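Local coordinates for 3-ketosteroid-delta4-5alpha-dehydrogenase (Rhodococcus jostii, PDB 4AT2), which is an FAD-dependent enzyme of steroid catabolism that probably introduces the C4-C5 double bond into 3-keto-5alpha-steroids, at residues Gln226-Asp231 with Val237-Lys242. Residues are numbered along the deposited sequence; the frame is centred on the assembly and turned at random. Where two conformers were deposited one is given.
Sequences QTLVTD and VGIVAK
The carboxamide of Gln226 lies with one face against the Ala241-Lys242 peptide group: the two planes differ by only about 12°, and CD is 3.7 Å from Lys242 N. Over the same face Lys242 CB stands above OE1; at the edge NE2 meets Val240 CG1 at 3.7 Å. CG stands anti to the carbonyl carbon (chi1 -69°) and the chain runs on extended, carrying the amide across to the partner strand. Shortened to an alanine here, the side chain would probably no longer cover this peptide face and would open a gap beside Val240 CG1. The other flat group, the Asp231 carboxylate, presents a face near OD2 to Val237 CG1 at 3.7 Å; its OD1 is engaged by Thr233 OG1 and Arg235 N in the turn.

A bulge lies at each end of the pairing. Val240 O accepts from both Gln226 N (2.8 Å, in the carbonyl plane) and the longer Thr227 N (3.3 Å), which defines a classic beta bulge; Val237 and Gly238 opposite Val229 form another, Val237 N donating to Val229 O at 2.9 Å (N-H...O 170°). Val229 CG2 packs on Val240 CG2 at 3.7 Å, roughly at right angles, whereas Leu228 CD2 touches Ile239 CG2 on the opposite face. With strand 246-252 pairing next to 236-243, this hairpin forms part of an antiparallel beta-meander, as in Rossmann-type FAD-binding domains, and the side chain of Ala241 is about 7 Å from the bound FAD.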
ATOM      1  N   GLN A 226      27.841   1.522  -3.213  1.00 13.85           N
ATOM      2  CA  GLN A 226      27.231   0.719  -4.273  1.00 14.48           C
ATOM      3  C   GLN A 226      26.769  -0.663  -3.825  1.00 14.12           C
ATOM      4  O   GLN A 226      25.704  -1.122  -4.238  1.00 14.33           O
ATOM      5  CB  GLN A 226      28.215   0.534  -5.431  1.00 15.51           C
ATOM      6  CG  GLN A 226      28.512   1.797  -6.225  1.00 17.13           C
ATOM      7  CD  GLN A 226      29.741   1.633  -7.094  1.00 18.56           C
ATOM      8  OE1 GLN A 226      29.803   2.146  -8.212  1.00 20.92           O
ATOM      9  NE2 GLN A 226      30.723   0.910  -6.587  1.00 19.29           N
ATOM     10  N   THR A 227      27.592  -1.356  -3.035  1.00 13.86           N
ATOM     11  CA  THR A 227      27.333  -2.760  -2.668  0.50 13.79           C
ATOM     12  C   THR A 227      27.941  -3.089  -1.304  1.00 13.45           C
ATOM     13  O   THR A 227      28.932  -2.471  -0.910  1.00 13.46           O
ATOM     14  CB  THR A 227      27.935  -3.759  -3.697  0.50 14.18           C
ATOM     15  OG1 THR A 227      29.287  -4.070  -3.347  0.50 14.78           O
ATOM     16  CG2 THR A 227      27.927  -3.214  -5.121  0.50 14.44           C
ATOM     17  N   LEU A 228      27.391  -4.091  -0.624  1.00 12.70           N
ATOM     18  CA  LEU A 228      27.943  -4.554   0.640  1.00 12.54           C
ATOM     19  C   LEU A 228      28.970  -5.642   0.376  1.00 12.81           C
ATOM     20  O   LEU A 228      28.851  -6.386  -0.597  1.00 13.06           O
ATOM     21  CB  LEU A 228      26.828  -5.100   1.528  1.00 12.08           C
ATOM     22  CG  LEU A 228      25.767  -4.041   1.891  1.00 11.79           C
ATOM     23  CD1 LEU A 228      24.504  -4.667   2.463  1.00 11.68           C
ATOM     24  CD2 LEU A 228      26.323  -3.019   2.873  1.00 11.85           C
ATOM     25  N   VAL A 229      29.971  -5.723   1.250  1.00 12.88           N
ATOM     26  CA  VAL A 229      30.951  -6.793   1.209  1.00 13.27           C
ATOM     27  C   VAL A 229      30.635  -7.759   2.350  1.00 13.32           C
ATOM     28  O   VAL A 229      30.429  -7.332   3.485  1.00 13.04           O
ATOM     29  CB  VAL A 229      32.385  -6.261   1.393  1.00 13.30           C
ATOM     30  CG1 VAL A 229      33.390  -7.406   1.329  1.00 13.71           C
ATOM     31  CG2 VAL A 229      32.704  -5.216   0.334  1.00 13.20           C
ATOM     32  N   THR A 230      30.583  -9.054   2.040  1.00 14.18           N
ATOM     33  CA  THR A 230      30.293 -10.063   3.059  1.00 15.04           C
ATOM     34  C   THR A 230      31.414 -11.101   3.146  1.00 16.16           C
ATOM     35  O   THR A 230      32.068 -11.379   2.149  1.00 16.56           O
ATOM     36  CB  THR A 230      28.949 -10.791   2.805  1.00 15.11           C
ATOM     37  OG1 THR A 230      28.963 -11.401   1.508  1.00 15.62           O
ATOM     38  CG2 THR A 230      27.780  -9.822   2.895  1.00 14.91           C
ATOM     39  N   ASP A 231      31.642 -11.663   4.331  1.00 17.37           N
ATOM     40  CA  ASP A 231      32.568 -12.804   4.429  1.00 19.21           C
ATOM     41  C   ASP A 231      31.808 -14.118   4.215  1.00 20.49           C
ATOM     42  O   ASP A 231      30.612 -14.099   3.910  1.00 20.53           O
ATOM     43  CB  ASP A 231      33.382 -12.786   5.737  1.00 19.69           C
ATOM     44  CG  ASP A 231      32.530 -13.003   6.981  1.00 19.58           C
ATOM     45  OD1 ASP A 231      31.411 -13.540   6.894  1.00 20.63           O
ATOM     46  OD2 ASP A 231      33.006 -12.644   8.070  1.00 20.20           O
ATOM     47  N   VAL A 237      31.074  -6.973   6.253  1.00 13.14           N
ATOM     48  CA  VAL A 237      32.405  -6.616   6.752  1.00 13.32           C
ATOM     49  C   VAL A 237      32.966  -5.372   6.061  1.00 13.02           C
ATOM     50  O   VAL A 237      34.114  -4.989   6.282  1.00 13.07           O
ATOM     51  CB  VAL A 237      33.403  -7.789   6.597  1.00 13.84           C
ATOM     52  CG1 VAL A 237      32.964  -8.974   7.452  1.00 14.16           C
ATOM     53  CG2 VAL A 237      33.565  -8.163   5.128  1.00 13.95           C
ATOM     54  N   GLY A 238      32.149  -4.733   5.228  1.00 12.67           N
ATOM     55  CA  GLY A 238      32.584  -3.514   4.538  1.00 12.41           C
ATOM     56  C   GLY A 238      31.648  -3.152   3.408  1.00 12.09           C
ATOM     57  O   GLY A 238      30.591  -3.763   3.259  1.00 12.02           O
ATOM     58  N   ILE A 239      32.034  -2.153   2.619  1.00 12.20           N
ATOM     59  CA  ILE A 239      31.241  -1.716   1.469  1.00 12.37           C
ATOM     60  C   ILE A 239      32.149  -1.433   0.275  1.00 12.74           C
ATOM     61  O   ILE A 239      33.351  -1.224   0.443  1.00 13.03           O
ATOM     62  CB  ILE A 239      30.383  -0.453   1.775  1.00 12.49           C
ATOM     63  CG1 ILE A 239      31.243   0.795   2.055  1.00 12.82           C
ATOM     64  CG2 ILE A 239      29.437  -0.701   2.936  1.00 12.58           C
ATOM     65  CD1 ILE A 239      31.739   1.522   0.813  1.00 13.26           C
ATOM     66  N   VAL A 240      31.558  -1.426  -0.912  1.00 12.70           N
ATOM     67  CA  VAL A 240      32.229  -0.970  -2.131  1.00 13.12           C
ATOM     68  C   VAL A 240      31.540   0.319  -2.558  1.00 12.83           C
ATOM     69  O   VAL A 240      30.309   0.410  -2.521  1.00 12.59           O
ATOM     70  CB  VAL A 240      32.139  -2.021  -3.263  1.00 13.36           C
ATOM     71  CG1 VAL A 240      32.712  -1.463  -4.565  1.00 13.95           C
ATOM     72  CG2 VAL A 240      32.868  -3.300  -2.872  1.00 13.89           C
ATOM     73  N   ALA A 241      32.333   1.319  -2.946  1.00 12.95           N
ATOM     74  CA  ALA A 241      31.784   2.605  -3.393  1.00 12.95           C
ATOM     75  C   ALA A 241      32.502   3.106  -4.637  1.00 13.21           C
ATOM     76  O   ALA A 241      33.577   2.621  -4.976  1.00 13.46           O
ATOM     77  CB  ALA A 241      31.888   3.650  -2.286  1.00 12.69           C
ATOM     78  N   LYS A 242      31.903   4.075  -5.316  1.00 13.52           N
ATOM     79  CA  LYS A 242      32.647   4.884  -6.288  1.00 14.10           C
ATOM     80  C   LYS A 242      32.988   6.233  -5.643  1.00 14.13           C
ATOM     81  O   LYS A 242      32.103   6.913  -5.117  1.00 13.80           O
ATOM     82  CB  LYS A 242      31.849   5.079  -7.589  1.00 14.85           C
ATOM     83  CG  LYS A 242      32.624   5.818  -8.689  1.00 15.86           C
ATOM     84  CD  LYS A 242      31.783   6.046  -9.940  1.00 17.05           C
ATOM     85  CE  LYS A 242      32.594   6.742 -11.028  1.00 17.94           C
ATOM     86  NZ  LYS A 242      31.793   7.014 -12.252  1.00 18.84           N
TER